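Local structure of endoglucanase A (1EDG) at residues P86-G90 / S91-I95; Q136-A139 / S140-K143; C257-F261 / A262-M266. The protein hydrolyses internal beta-1,4-glucosidic bonds of cellulose, as the catalytic domain of a family 5 glycoside hydrolase from Clostridium cellulolyticum. All coordinates share one frame; numbering follows the deposited sequence.

Contact 1: residues P86-G90 / S91-I95; sequences PHVSG and SDYKI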
loop_
_atom_site.group_PDB
_atom_site.type_symbol
_atom_site.label_atom_id
_atom_site.label_comp_id
_atom_site.label_asym_id
_atom_site.label_seq_id
_atom_site.Cartn_x
_atom_site.Cartn_y
_atom_site.Cartn_z
ATOM N N PRO A 86 -6.945 -17.905 2.537
ATOM C CA PRO A 86 -7.235 -19.188 1.886
ATOM C C PRO A 86 -6.082 -20.194 2.011
ATOM O O PRO A 86 -6.153 -21.300 1.469
ATOM C CB PRO A 86 -7.508 -18.788 0.436
ATOM C CG PRO A 86 -6.702 -17.580 0.244
ATOM C CD PRO A 86 -6.823 -16.824 1.538
ATOM N N HIS A 87 -5.054 -19.832 2.775
ATOM C CA HIS A 87 -3.878 -20.681 2.962
ATOM C C HIS A 87 -3.601 -20.988 4.432
ATOM O O HIS A 87 -2.496 -21.396 4.803
ATOM C CB HIS A 87 -2.668 -19.990 2.336
ATOM C CG HIS A 87 -2.893 -19.587 0.913
ATOM N ND1 HIS A 87 -3.304 -18.321 0.553
ATOM C CD2 HIS A 87 -2.834 -20.303 -0.232
ATOM C CE1 HIS A 87 -3.497 -18.279 -0.753
ATOM N NE2 HIS A 87 -3.217 -19.467 -1.252
ATOM N N VAL A 88 -4.632 -20.831 5.250
ATOM C CA VAL A 88 -4.551 -21.047 6.684
ATOM C C VAL A 88 -5.498 -22.193 7.089
ATOM O O VAL A 88 -6.562 -22.356 6.487
ATOM C CB VAL A 88 -4.932 -19.712 7.385
ATOM C CG1 VAL A 88 -5.632 -19.940 8.688
ATOM C CG2 VAL A 88 -3.693 -18.854 7.569
ATOM N N SER A 89 -5.102 -22.984 8.087
ATOM C CA SER A 89 -5.934 -24.091 8.566
ATOM C C SER A 89 -5.839 -24.284 10.081
ATOM O O SER A 89 -4.853 -23.895 10.714
ATOM C CB SER A 89 -5.552 -25.408 7.865
ATOM O OG SER A 89 -4.273 -25.881 8.278
ATOM N N GLY A 90 -6.861 -24.911 10.655
ATOM C CA GLY A 90 -6.863 -25.174 12.081
ATOM C C GLY A 90 -7.216 -23.985 12.950
ATOM O O GLY A 90 -7.292 -22.840 12.489
ATOM N N SER A 91 -7.418 -24.262 14.230
ATOM C CA SER A 91 -7.768 -23.234 15.198
ATOM C C SER A 91 -6.585 -22.298 15.431
ATOM O O SER A 91 -6.752 -21.189 15.944
ATOM C CB SER A 91 -8.180 -23.894 16.517
ATOM O OG SER A 91 -7.155 -24.757 16.998
ATOM N N ASP A 92 -5.394 -22.766 15.073
ATOM C CA ASP A 92 -4.172 -21.989 15.235
ATOM C C ASP A 92 -3.778 -21.204 13.978
ATOM O O ASP A 92 -2.712 -20.591 13.936
ATOM C CB ASP A 92 -3.025 -22.904 15.669
ATOM C CG ASP A 92 -2.724 -24.007 14.657
ATOM O OD1 ASP A 92 -3.543 -24.258 13.755
ATOM O OD2 ASP A 92 -1.656 -24.633 14.770
ATOM N N TYR A 93 -4.615 -21.263 12.947
ATOM C CA TYR A 93 -4.368 -20.559 11.692
ATOM C C TYR A 93 -2.971 -20.822 11.129
ATOM O O TYR A 93 -2.258 -19.886 10.761
ATOM C CB TYR A 93 -4.579 -19.046 11.866
ATOM C CG TYR A 93 -5.951 -18.657 12.368
ATOM C CD1 TYR A 93 -7.019 -18.502 11.490
ATOM C CD2 TYR A 93 -6.177 -18.442 13.726
ATOM C CE1 TYR A 93 -8.282 -18.142 11.948
ATOM C CE2 TYR A 93 -7.439 -18.082 14.197
ATOM C CZ TYR A 93 -8.484 -17.934 13.305
ATOM O OH TYR A 93 -9.725 -17.576 13.779
ATOM N N LYS A 94 -2.581 -22.091 11.063
ATOM C CA LYS A 94 -1.269 -22.467 10.542
ATOM C C LYS A 94 -1.188 -22.161 9.047
ATOM O O LYS A 94 -2.070 -22.554 8.273
ATOM C CB LYS A 94 -1.015 -23.957 10.789
ATOM C CG LYS A 94 0.290 -24.492 10.217
ATOM C CD LYS A 94 1.517 -23.782 10.797
ATOM C CE LYS A 94 1.671 -24.013 12.304
ATOM N NZ LYS A 94 2.849 -23.283 12.878
ATOM N N ILE A 95 -0.142 -21.444 8.647
ATOM C CA ILE A 95 0.051 -21.079 7.246
ATOM C C ILE A 95 0.739 -22.204 6.482
ATOM O O ILE A 95 1.742 -22.759 6.938
ATOM C CB ILE A 95 0.902 -19.776 7.105
ATOM C CG1 ILE A 95 0.156 -18.587 7.721
ATOM C CG2 ILE A 95 1.194 -19.489 5.634
ATOM C CD1 ILE A 95 0.988 -17.320 7.809
HETATM O O HOH W 1 -2.272 -24.785 6.743
#
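Ser89 and Lys94 form the hydrogen-bonded pair of a short antiparallel hairpin in the connection after barrel strand 77-80, and each residue donates one backbone bond and accepts one from the other. Lys94 N gives its hydrogen to Ser89 O at 2.9 Å, and Ser89 N returns a bond to Lys94 O at 3.1 Å. That second carbonyl has further company: a water donates to Lys94 O and also bonds Ser89 OG at 2.7 Å, bridging the strands on the face that carries Ser89 and Lys94. Val88 CA adds a CH···O contact to Lys94 O, and Ile95 CA a similar one to His87 O. The type I turn from Gly90 to Tyr93 is closed by Tyr93 N bonding Gly90 O at 3.1 Å. Gly90 suits its place because its positive phi (78°) favours glycine. Tyr93 also has positive phi; its carbonyl accepts from Gln151 NE2, while Gln151 OE1 accepts from Ile95 N, so one side-chain amide of helix 138-155 serves both polar groups.

On the face of Val88 and Ile95 the contacts are apolar. Val88 divides its two methyls: CG1 meets the edge of the Tyr93 ring, 3.4 Å from CD1, and CG2 touches Ile95 CG1 at 3.9 Å. A branched valine fits here because it can serve two neighbours at once. Tyr93, a turn residue, lies beside Val88. With its CG anti to the carbonyl carbon (chi1 -57°), Gly90 O lies over one ring face; Tyr144 meets the ring edge-to-face.

The chemistry implies a hairpin held by main-chain bonds, supplemented by a bridging water and the Gln151 amide, with a hydrophilic face of serine and lysine, while the Tyr93 ring packs on helix 138-155.

Contact 2: residues Q136-A139 / S140-K143; sequences QYMA and SSKK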
loop_
_atom_site.group_PDB
_atom_site.type_symbol
_atom_site.label_atom_id
_atom_site.label_comp_id
_atom_site.label_asym_id
_atom_site.label_seq_id
_atom_site.Cartn_x
_atom_site.Cartn_y
_atom_site.Cartn_z
ATOM N N GLN A 136 -17.916 -7.694 18.418
ATOM C CA GLN A 136 -18.405 -9.069 18.456
ATOM C C GLN A 136 -17.375 -10.061 17.922
ATOM O O GLN A 136 -17.348 -11.226 18.335
ATOM C CB GLN A 136 -19.717 -9.215 17.679
ATOM C CG GLN A 136 -20.349 -10.599 17.840
ATOM C CD GLN A 136 -21.702 -10.725 17.171
ATOM O OE1 GLN A 136 -21.924 -10.207 16.073
ATOM N NE2 GLN A 136 -22.619 -11.424 17.827
ATOM N N TYR A 137 -16.491 -9.586 17.050
ATOM C CA TYR A 137 -15.484 -10.450 16.456
ATOM C C TYR A 137 -14.054 -10.264 16.948
ATOM O O TYR A 137 -13.123 -10.797 16.345
ATOM C CB TYR A 137 -15.543 -10.328 14.934
ATOM C CG TYR A 137 -16.852 -10.812 14.365
ATOM C CD1 TYR A 137 -17.073 -12.172 14.139
ATOM C CD2 TYR A 137 -17.885 -9.921 14.091
ATOM C CE1 TYR A 137 -18.291 -12.631 13.659
ATOM C CE2 TYR A 137 -19.110 -10.368 13.612
ATOM C CZ TYR A 137 -19.307 -11.723 13.400
ATOM O OH TYR A 137 -20.527 -12.172 12.944
ATOM N N MET A 138 -13.876 -9.591 18.083
ATOM C CA MET A 138 -12.533 -9.357 18.609
ATOM C C MET A 138 -11.744 -10.603 18.980
ATOM O O MET A 138 -10.534 -10.653 18.765
ATOM C CB MET A 138 -12.562 -8.383 19.790
ATOM C CG MET A 138 -12.459 -6.913 19.390
ATOM S SD MET A 138 -10.931 -6.493 18.471
ATOM C CE MET A 138 -11.558 -6.539 16.786
ATOM N N ALA A 139 -12.422 -11.614 19.518
ATOM C CA ALA A 139 -11.761 -12.851 19.924
ATOM C C ALA A 139 -11.050 -13.540 18.764
ATOM O O ALA A 139 -9.855 -13.828 18.843
ATOM C CB ALA A 139 -12.764 -13.804 20.558
ATOM N N SER A 140 -11.784 -13.812 17.692
ATOM C CA SER A 140 -11.203 -14.469 16.531
ATOM C C SER A 140 -10.223 -13.552 15.794
ATOM O O SER A 140 -9.177 -14.007 15.317
ATOM C CB SER A 140 -12.307 -14.949 15.586
ATOM O OG SER A 140 -13.285 -13.944 15.392
ATOM N N SER A 141 -10.556 -12.265 15.721
ATOM C CA SER A 141 -9.703 -11.282 15.048
ATOM C C SER A 141 -8.323 -11.220 15.687
ATOM O O SER A 141 -7.311 -11.249 14.983
ATOM C CB SER A 141 -10.353 -9.896 15.054
ATOM O OG SER A 141 -11.551 -9.883 14.287
ATOM N N LYS A 142 -8.278 -11.156 17.014
ATOM C CA LYS A 142 -7.007 -11.118 17.729
ATOM C C LYS A 142 -6.220 -12.389 17.478
ATOM O O LYS A 142 -5.006 -12.344 17.273
ATOM C CB LYS A 142 -7.232 -10.968 19.232
ATOM C CG LYS A 142 -7.622 -9.577 19.677
ATOM C CD LYS A 142 -8.018 -9.587 21.150
ATOM C CE LYS A 142 -7.616 -8.303 21.839
ATOM N NZ LYS A 142 -6.139 -8.270 22.055
ATOM N N LYS A 143 -6.906 -13.531 17.499
ATOM C CA LYS A 143 -6.231 -14.805 17.275
ATOM C C LYS A 143 -5.639 -14.858 15.873
ATOM O O LYS A 143 -4.509 -15.317 15.691
ATOM C CB LYS A 143 -7.182 -15.983 17.488
ATOM C CG LYS A 143 -7.844 -15.991 18.850
ATOM C CD LYS A 143 -6.835 -15.766 19.975
ATOM C CE LYS A 143 -7.525 -15.443 21.307
ATOM N NZ LYS A 143 -8.308 -14.162 21.298
#
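Ser141 turns its hydroxyl back along the helix toward Tyr137, whose carbonyl lies one turn earlier. With OG anti to its own carbonyl carbon (chi1 -65°), OG comes within 2.7 Å of Tyr137 O, the same oxygen that accepts Ser141 N at 3.0 Å. Ser141 OG also bonds Phe132 N, so this small buried hydroxyl joins the start of the helix to the preceding loop. Tyr137 itself holds the N-cap position, and its ring leads away from the helix, presenting an edge near Ser140 OG.

Met138 takes the side facing helix 187-209. Its bent chain brings the terminal CE to 4.0 Å from Ser141 CB, and the flexible thioether also packs on Cys195 and Leu199.

The two lysines part company. Lys142 carries its amine away from the 136-139 segment to a salt bridge with Asp202 of helix 187-209, its backbone N bonding Met138 O. Lys143 instead folds back: bends at chi2 (-48°) and chi4 bring NZ to 2.9 Å from Ala139 O, which also accepts Lys143 N at 3.3 Å. Along the way, Lys143 CG lies 3.0 Å from Ala139 O.

This is the N-terminal turn of helix 138-155, which follows strand 116-120 of the TIM barrel. Ala139 O thus has a side-chain donor beside its usual helical bond, and the Lys143 amine probably polarises that peptide.

Contact 3: residues C257-F261 / A262-M266; sequences CPWNF and AGLAM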
loop_
_atom_site.group_PDB
_atom_site.type_symbol
_atom_site.label_atom_id
_atom_site.label_comp_id
_atom_site.label_asym_id
_atom_site.label_seq_id
_atom_site.Cartn_x
_atom_site.Cartn_y
_atom_site.Cartn_z
ATOM N N CYS A 257 -7.517 9.890 -5.048
ATOM C CA CYS A 257 -8.291 11.139 -5.028
ATOM C C CYS A 257 -7.970 12.109 -6.172
ATOM O O CYS A 257 -6.800 12.360 -6.458
ATOM C CB CYS A 257 -8.055 11.856 -3.696
ATOM S SG CYS A 257 -8.269 10.808 -2.237
ATOM N N PRO A 258 -9.002 12.665 -6.835
ATOM C CA PRO A 258 -10.431 12.430 -6.583
ATOM C C PRO A 258 -10.875 11.119 -7.237
ATOM O O PRO A 258 -10.470 10.810 -8.358
ATOM C CB PRO A 258 -11.093 13.647 -7.230
ATOM C CG PRO A 258 -10.219 13.902 -8.414
ATOM C CD PRO A 258 -8.820 13.730 -7.845
ATOM N N TRP A 259 -11.727 10.369 -6.543
ATOM C CA TRP A 259 -12.209 9.075 -7.027
ATOM C C TRP A 259 -12.915 9.046 -8.385
ATOM O O TRP A 259 -12.703 8.116 -9.165
ATOM C CB TRP A 259 -13.098 8.405 -5.970
ATOM C CG TRP A 259 -13.572 7.028 -6.373
ATOM C CD1 TRP A 259 -14.843 6.667 -6.724
ATOM C CD2 TRP A 259 -12.772 5.845 -6.490
ATOM N NE1 TRP A 259 -14.881 5.334 -7.054
ATOM C CE2 TRP A 259 -13.625 4.805 -6.918
ATOM C CE3 TRP A 259 -11.417 5.563 -6.278
ATOM C CZ2 TRP A 259 -13.166 3.502 -7.139
ATOM C CZ3 TRP A 259 -10.959 4.264 -6.499
ATOM C CH2 TRP A 259 -11.834 3.251 -6.924
ATOM N N ASN A 260 -13.758 10.037 -8.666
ATOM C CA ASN A 260 -14.490 10.066 -9.934
ATOM C C ASN A 260 -13.571 10.089 -11.148
ATOM O O ASN A 260 -13.970 9.695 -12.239
ATOM C CB ASN A 260 -15.479 11.234 -9.986
ATOM C CG ASN A 260 -14.794 12.580 -10.126
ATOM O OD1 ASN A 260 -13.671 12.776 -9.652
ATOM N ND2 ASN A 260 -15.472 13.520 -10.777
ATOM N N PHE A 261 -12.352 10.582 -10.954
ATOM C CA PHE A 261 -11.364 10.629 -12.022
ATOM C C PHE A 261 -10.411 9.436 -11.923
ATOM O O PHE A 261 -10.181 8.719 -12.898
ATOM C CB PHE A 261 -10.552 11.929 -11.944
ATOM C CG PHE A 261 -9.333 11.927 -12.819
ATOM C CD1 PHE A 261 -9.453 12.095 -14.195
ATOM C CD2 PHE A 261 -8.073 11.681 -12.278
ATOM C CE1 PHE A 261 -8.339 12.008 -15.025
ATOM C CE2 PHE A 261 -6.952 11.592 -13.099
ATOM C CZ PHE A 261 -7.085 11.755 -14.478
ATOM N N ALA A 262 -9.847 9.242 -10.737
ATOM C CA ALA A 262 -8.884 8.179 -10.502
ATOM C C ALA A 262 -9.379 6.732 -10.560
ATOM O O ALA A 262 -8.645 5.854 -11.028
ATOM C CB ALA A 262 -8.156 8.427 -9.190
ATOM N N GLY A 263 -10.598 6.463 -10.096
ATOM C CA GLY A 263 -11.062 5.085 -10.108
ATOM C C GLY A 263 -12.438 4.728 -10.645
ATOM O O GLY A 263 -12.654 3.584 -11.053
ATOM N N LEU A 264 -13.375 5.669 -10.623
ATOM C CA LEU A 264 -14.730 5.404 -11.105
ATOM C C LEU A 264 -14.784 5.297 -12.633
ATOM O O LEU A 264 -14.435 6.241 -13.343
ATOM C CB LEU A 264 -15.674 6.503 -10.617
ATOM C CG LEU A 264 -17.173 6.288 -10.835
ATOM C CD1 LEU A 264 -17.609 5.014 -10.129
ATOM C CD2 LEU A 264 -17.943 7.487 -10.299
ATOM N N ALA A 265 -15.230 4.150 -13.136
ATOM C CA ALA A 265 -15.318 3.932 -14.580
ATOM C C ALA A 265 -16.264 4.923 -15.239
ATOM O O ALA A 265 -17.213 5.400 -14.614
ATOM C CB ALA A 265 -15.766 2.504 -14.878
ATOM N N MET A 266 -16.017 5.211 -16.511
ATOM C CA MET A 266 -16.851 6.144 -17.259
ATOM C C MET A 266 -18.299 5.664 -17.255
ATOM O O MET A 266 -19.222 6.442 -16.998
ATOM C CB MET A 266 -16.349 6.274 -18.699
ATOM C CG MET A 266 -14.966 6.895 -18.824
ATOM S SD MET A 266 -14.890 8.527 -18.061
ATOM C CE MET A 266 -15.605 9.530 -19.361
#
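Trp259 and Gly263 make the main side-chain contact, a CH-pi interaction. Gly263 CA stands 3.7 Å from the centroid of the six-membered ring, only 9° off its normal, and Leu264 N lies over the same face of the indole. With CG anti to the backbone N (chi1 -177°), the indole swings toward 263-264. Having no side chain, Gly263 can lay its CA directly on the ring face.

Apolar packing extends this contact. Leu264 CB sits 4.0 Å from Trp259 CD1, the two side chains crossing at about a right angle. Phe261 turns the other way, meeting the ring of Tyr322 edge-to-face, while the small Ala262 touches Tyr322 from helix 316-332.

Hydrogen bonding is carried by the main chain. Pro258 O, at the N-cap position after a cis peptide bond, accepts Ala262 N at 2.9 Å and also Phe261 N. Trp259 O is likewise gripped twice, by Gly263 N at 2.8 Å and Leu264 N at 2.9 Å, which approach from opposite faces of its carbonyl plane. Lys313 NZ bonds Phe261 O and Leu264 O, as befits a cation beside carbonyls at a helix end.

Helix 259-262 is thus a single turn, ending as Gly263 leaves helical geometry, in the segment that follows strand 249-254 of the TIM barrel, where the loops after the strands build the catalytic end of such enzymes.

In the fold
From the N terminus, the contacts follow one another in series; none nests within or crosses another. Contact 1 closes a hairpin in the connection between barrel strand 77-80 and helix 97-111. Contact 2 begins helix 138-155, which leads on to barrel strand 163-166. These two meet in space: Tyr93 CE2 lies 3.9 Å from Lys143 CB, so the hairpin packs on the first turns of the helix despite its earlier place in the chain. Contact 3 forms a single helical turn between barrel strand 249-254 and helix 279-297. It stands apart, with nearest atoms about 22 Å from contact 1 and about 25 Å from contact 2.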